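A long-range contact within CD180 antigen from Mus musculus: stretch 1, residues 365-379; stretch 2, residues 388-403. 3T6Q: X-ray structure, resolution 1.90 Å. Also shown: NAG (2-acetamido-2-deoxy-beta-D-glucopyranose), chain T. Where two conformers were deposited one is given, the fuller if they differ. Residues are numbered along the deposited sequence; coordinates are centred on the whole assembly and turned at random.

Stretch 1 365-379: SDCCNLQLRNLSHLQ
Stretch 2, residues 388-403: PLSLKTEAFKECPQLE

A disulfide between sequence neighbours is rare, because closing its eight-membered ring strains the backbone, and CD180 antigen accommodates one with a cis peptide bond. C367 SG (chi1 t) and C368 SG (chi1 m) lie 2.1 Å apart, and this vicinal pair packs on the second stretch: C367 CB is 3.7 Å from L391 CD2, while C368 SG sits 3.5 Å from F396 CE1, oblique to the ring.

The example illustrates how two segments of one chain running the same way can stack in register. The two chains run in the same direction: S365 CA lies 5.0 Å from S390 CA, C367 CA 5.4 Å from L391 CA, S376 CA 4.9 Å from C399 CA and Q379 CA 4.0 Å from L402 CA. After P388, stretch 2 runs as a strand from L389; elsewhere turns dominate, type I at L370–R373, L375–L378, F396–C399 and C399–L402, type II at L372–L375. Backbone bonds join the layers: C367 N to S390 O (3.0 Å), C368 N to A395 O (2.9 Å) and, at the far end, E403 N to Q379 O (2.7 Å).

Between these, side chains bond to backbone groups of the other stretch. N369 (chi1 m, chi2 -53°) gives ND2 to E394 O at 3.0 Å, and its OD1 accepts E398 N at 3.3 Å and, weakly, K397 N at 2.9 Å. E398 (m, m) points toward stretch 1 and returns the favour, OE2 accepting N374 N at 2.7 Å with a nearly straight N-H...O angle of 170°. N374 ND2 meanwhile carries the glycan, 1.5 Å from NAG C1.

In the buried part of the contact, C399 SG (chi1 m) nestles among leucines, 4.0 Å from L372 CD1 and 3.9 Å from L378 CD2. L378 (t, p) also meets L402, CG to CD1 at 3.8 Å. Water bridges L378 O (2.8 Å from the water O) and Q401 N (2.9 Å from it).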

# COMPACT_ATOMS: atom_id res chain seq x y z
N SER A 365 51.39 12.51 21.74
CA SER A 365 52.83 12.19 21.95
C SER A 365 53.10 11.22 23.12
O SER A 365 54.24 10.75 23.29
CB SER A 365 53.60 13.48 22.24
OG SER A 365 53.33 13.97 23.55
N ASP A 366 52.09 10.92 23.93
CA ASP A 366 52.32 10.07 25.13
C ASP A 366 51.01 9.46 25.62
O ASP A 366 50.24 10.09 26.35
CB ASP A 366 53.01 10.94 26.21
CG ASP A 366 53.47 10.16 27.45
OD1 ASP A 366 53.07 9.00 27.67
OD2 ASP A 366 54.24 10.76 28.24
N CYS A 367 50.75 8.21 25.24
CA CYS A 367 49.50 7.53 25.59
C CYS A 367 49.95 6.31 26.40
O CYS A 367 51.08 5.85 26.19
CB CYS A 367 48.77 7.10 24.30
SG CYS A 367 46.98 6.73 24.50
N CYS A 368 49.14 5.79 27.35
CA CYS A 368 47.80 6.26 27.65
C CYS A 368 47.57 6.45 29.15
O CYS A 368 46.42 6.50 29.57
CB CYS A 368 46.77 5.26 27.11
SG CYS A 368 46.95 4.86 25.35
N ASN A 369 48.64 6.52 29.96
CA ASN A 369 48.52 6.72 31.40
C ASN A 369 47.86 8.01 31.83
O ASN A 369 47.04 8.00 32.75
CB ASN A 369 49.89 6.60 32.07
CG ASN A 369 50.50 5.25 31.78
OD1 ASN A 369 49.84 4.22 32.04
ND2 ASN A 369 51.71 5.24 31.19
N LEU A 370 48.17 9.12 31.16
CA LEU A 370 47.51 10.35 31.56
C LEU A 370 46.02 10.32 31.18
O LEU A 370 45.15 10.78 31.93
CB LEU A 370 48.19 11.56 30.85
CG LEU A 370 49.69 11.85 31.02
CD1 LEU A 370 50.05 13.32 30.84
CD2 LEU A 370 50.27 11.37 32.32
N GLN A 371 45.75 9.83 29.96
CA GLN A 371 44.39 9.84 29.40
C GLN A 371 43.43 8.93 30.14
O GLN A 371 42.26 9.27 30.34
CB GLN A 371 44.44 9.48 27.91
CG GLN A 371 45.24 10.50 27.07
CD GLN A 371 46.75 10.23 27.02
OE1 GLN A 371 47.27 9.39 27.76
NE2 GLN A 371 47.45 10.94 26.14
N LEU A 372 43.94 7.78 30.54
CA LEU A 372 43.16 6.74 31.23
C LEU A 372 43.44 6.69 32.74
O LEU A 372 43.24 5.64 33.38
CB LEU A 372 43.49 5.38 30.62
CG LEU A 372 43.33 5.27 29.08
CD1 LEU A 372 43.85 3.91 28.65
CD2 LEU A 372 41.90 5.49 28.65
N ARG A 373 43.94 7.80 33.29
CA ARG A 373 44.29 7.88 34.73
C ARG A 373 43.14 7.35 35.60
O ARG A 373 41.98 7.73 35.42
CB ARG A 373 44.61 9.34 35.11
CG ARG A 373 44.99 9.56 36.57
CD ARG A 373 45.34 11.03 36.82
NE ARG A 373 46.65 11.30 36.26
CZ ARG A 373 47.17 12.53 36.14
NH1 ARG A 373 48.37 12.68 35.61
NH2 ARG A 373 46.48 13.59 36.57
N ASN A 374 43.48 6.45 36.51
CA ASN A 374 42.55 5.91 37.53
C ASN A 374 41.55 4.88 37.01
O ASN A 374 40.64 4.50 37.74
CB ASN A 374 41.79 7.04 38.28
CG ASN A 374 41.51 6.69 39.74
OD1 ASN A 374 42.30 6.00 40.36
ND2 ASN A 374 40.39 7.15 40.28
N LEU A 375 41.66 4.45 35.74
CA LEU A 375 40.69 3.45 35.23
C LEU A 375 41.14 2.04 35.60
O LEU A 375 41.35 1.18 34.74
CB LEU A 375 40.44 3.64 33.71
CG LEU A 375 39.81 5.00 33.32
CD1 LEU A 375 39.64 4.99 31.81
CD2 LEU A 375 38.44 5.15 33.94
N SER A 376 41.29 1.78 36.91
CA SER A 376 42.02 0.60 37.36
C SER A 376 41.25 -0.71 37.13
O SER A 376 41.84 -1.80 37.17
CB SER A 376 42.38 0.81 38.87
OG SER A 376 41.19 0.66 39.62
N HIS A 377 39.94 -0.63 36.87
CA HIS A 377 39.13 -1.81 36.60
C HIS A 377 38.84 -2.07 35.12
O HIS A 377 38.09 -3.00 34.79
CB HIS A 377 37.83 -1.73 37.40
CG HIS A 377 38.03 -1.99 38.88
ND1 HIS A 377 37.50 -1.20 39.84
CD2 HIS A 377 38.77 -2.98 39.54
CE1 HIS A 377 37.86 -1.67 41.05
NE2 HIS A 377 38.64 -2.76 40.87
N LEU A 378 39.40 -1.24 34.24
CA LEU A 378 39.15 -1.37 32.78
C LEU A 378 39.55 -2.75 32.28
O LEU A 378 40.60 -3.25 32.65
CB LEU A 378 39.94 -0.29 32.00
CG LEU A 378 39.34 -0.04 30.62
CD1 LEU A 378 37.89 0.45 30.72
CD2 LEU A 378 40.19 0.99 29.87
N GLN A 379 38.70 -3.38 31.46
CA GLN A 379 39.03 -4.68 30.95
C GLN A 379 39.04 -4.72 29.47
O GLN A 379 39.64 -5.63 28.90
CB GLN A 379 38.04 -5.73 31.43
CG GLN A 379 38.16 -5.94 32.93
CD GLN A 379 37.11 -6.89 33.48
OE1 GLN A 379 35.94 -6.56 33.51
NE2 GLN A 379 37.53 -8.03 33.96
N PRO A 388 48.03 8.89 14.95
CA PRO A 388 49.18 8.27 15.62
C PRO A 388 49.25 8.46 17.14
O PRO A 388 49.13 9.55 17.68
CB PRO A 388 50.39 8.87 14.88
CG PRO A 388 49.85 9.17 13.52
CD PRO A 388 48.49 9.75 13.82
N LEU A 389 49.42 7.33 17.83
CA LEU A 389 49.65 7.33 19.25
C LEU A 389 51.11 6.93 19.50
O LEU A 389 51.59 5.90 18.95
CB LEU A 389 48.72 6.30 19.94
CG LEU A 389 47.22 6.43 19.61
CD1 LEU A 389 46.42 5.35 20.35
CD2 LEU A 389 46.70 7.84 20.00
N SER A 390 51.80 7.71 20.32
CA SER A 390 53.17 7.36 20.73
C SER A 390 53.06 6.67 22.07
O SER A 390 52.43 7.21 22.99
CB SER A 390 53.99 8.64 20.87
OG SER A 390 54.04 9.32 19.62
N LEU A 391 53.63 5.48 22.17
CA LEU A 391 53.57 4.70 23.41
C LEU A 391 54.99 4.51 23.97
O LEU A 391 55.87 4.00 23.27
CB LEU A 391 52.90 3.33 23.20
CG LEU A 391 51.63 3.24 22.36
CD1 LEU A 391 51.21 1.79 22.23
CD2 LEU A 391 50.51 4.05 23.00
N LYS A 392 55.19 4.92 25.22
CA LYS A 392 56.43 4.59 25.94
C LYS A 392 56.28 3.25 26.71
O LYS A 392 55.21 2.65 26.71
CB LYS A 392 56.82 5.73 26.87
CG LYS A 392 57.14 7.06 26.15
CD LYS A 392 57.08 8.24 27.12
CE LYS A 392 56.95 9.59 26.40
NZ LYS A 392 58.09 9.87 25.47
N THR A 393 57.35 2.79 27.36
CA THR A 393 57.26 1.55 28.13
C THR A 393 56.15 1.66 29.19
O THR A 393 55.96 2.71 29.78
CB THR A 393 58.64 1.22 28.76
OG1 THR A 393 59.48 0.67 27.73
CG2 THR A 393 58.49 0.16 29.88
N GLU A 394 55.41 0.58 29.39
CA GLU A 394 54.29 0.56 30.35
C GLU A 394 53.26 1.67 30.11
O GLU A 394 52.92 2.46 31.00
CB GLU A 394 54.78 0.57 31.79
CG GLU A 394 53.82 -0.19 32.68
CD GLU A 394 54.28 -0.24 34.12
OE1 GLU A 394 53.74 -1.06 34.89
OE2 GLU A 394 55.17 0.56 34.47
N ALA A 395 52.80 1.70 28.86
CA ALA A 395 51.85 2.67 28.38
C ALA A 395 50.44 2.48 28.98
O ALA A 395 49.61 3.37 28.84
CB ALA A 395 51.82 2.61 26.85
N PHE A 396 50.18 1.35 29.66
CA PHE A 396 48.87 1.01 30.15
C PHE A 396 48.93 0.67 31.65
O PHE A 396 48.16 -0.13 32.15
CB PHE A 396 48.25 -0.12 29.28
CG PHE A 396 48.07 0.28 27.82
CD1 PHE A 396 46.94 0.99 27.41
CD2 PHE A 396 49.06 0.00 26.87
CE1 PHE A 396 46.78 1.39 26.07
CE2 PHE A 396 48.92 0.40 25.55
CZ PHE A 396 47.78 1.09 25.14
N LYS A 397 49.84 1.35 32.36
CA LYS A 397 50.03 1.13 33.80
C LYS A 397 48.74 1.46 34.55
O LYS A 397 48.42 0.79 35.52
CB LYS A 397 51.17 2.00 34.32
CG LYS A 397 51.51 1.67 35.77
CD LYS A 397 52.49 2.66 36.37
CE LYS A 397 51.72 3.82 37.00
NZ LYS A 397 52.52 4.52 38.03
N GLU A 398 48.00 2.47 34.08
CA GLU A 398 46.70 2.82 34.67
C GLU A 398 45.57 1.78 34.53
O GLU A 398 44.59 1.84 35.28
CB GLU A 398 46.20 4.19 34.18
CG GLU A 398 47.07 5.36 34.65
CD GLU A 398 47.09 5.55 36.18
OE1 GLU A 398 48.19 5.64 36.75
OE2 GLU A 398 46.01 5.62 36.82
N CYS A 399 45.74 0.80 33.63
CA CYS A 399 44.76 -0.27 33.42
C CYS A 399 45.36 -1.64 33.42
O CYS A 399 45.29 -2.34 32.39
CB CYS A 399 44.02 -0.12 32.11
SG CYS A 399 43.46 1.56 31.85
N PRO A 400 45.90 -2.06 34.56
CA PRO A 400 46.59 -3.36 34.62
C PRO A 400 45.73 -4.59 34.38
O PRO A 400 46.27 -5.64 34.09
CB PRO A 400 47.18 -3.38 36.05
CG PRO A 400 46.33 -2.44 36.84
CD PRO A 400 45.78 -1.42 35.89
N GLN A 401 44.40 -4.46 34.48
CA GLN A 401 43.48 -5.60 34.34
C GLN A 401 42.98 -5.80 32.93
O GLN A 401 42.06 -6.58 32.74
CB GLN A 401 42.23 -5.45 35.24
CG GLN A 401 42.50 -4.97 36.65
CD GLN A 401 42.94 -6.08 37.55
OE1 GLN A 401 42.31 -6.33 38.58
NE2 GLN A 401 44.01 -6.76 37.17
N LEU A 402 43.55 -5.12 31.95
CA LEU A 402 42.97 -5.16 30.58
C LEU A 402 42.98 -6.59 30.08
O LEU A 402 44.01 -7.26 30.24
CB LEU A 402 43.83 -4.29 29.64
CG LEU A 402 43.22 -3.20 28.75
CD1 LEU A 402 41.96 -2.52 29.28
CD2 LEU A 402 44.30 -2.19 28.34
N GLU A 403 41.89 -7.04 29.43
CA GLU A 403 41.88 -8.37 28.80
C GLU A 403 41.81 -8.29 27.28
O GLU A 403 42.20 -9.23 26.59
CB GLU A 403 40.67 -9.20 29.26
CG GLU A 403 40.68 -9.35 30.78
CD GLU A 403 39.72 -10.40 31.29
OE1 GLU A 403 38.66 -10.63 30.66
OE2 GLU A 403 40.03 -10.96 32.36
C1 NAG T . 40.12 6.86 41.68
C2 NAG T . 39.23 7.97 42.25
C3 NAG T . 38.93 7.74 43.74
C4 NAG T . 38.47 6.30 44.00
C5 NAG T . 39.42 5.26 43.38
C6 NAG T . 38.80 3.86 43.44
C7 NAG T . 39.25 10.36 41.67
C8 NAG T . 40.06 11.60 41.60
N2 NAG T . 39.89 9.27 42.11
O3 NAG T . 37.89 8.65 44.09
O4 NAG T . 38.26 6.05 45.40
O5 NAG T . 39.65 5.55 41.99
O6 NAG T . 39.72 2.99 42.79
O7 NAG T . 38.06 10.38 41.32
O HOH W 1 53.42 6.14 26.95
O HOH W 2 42.52 -2.28 34.43
O HOH W 3 40.76 -8.49 33.99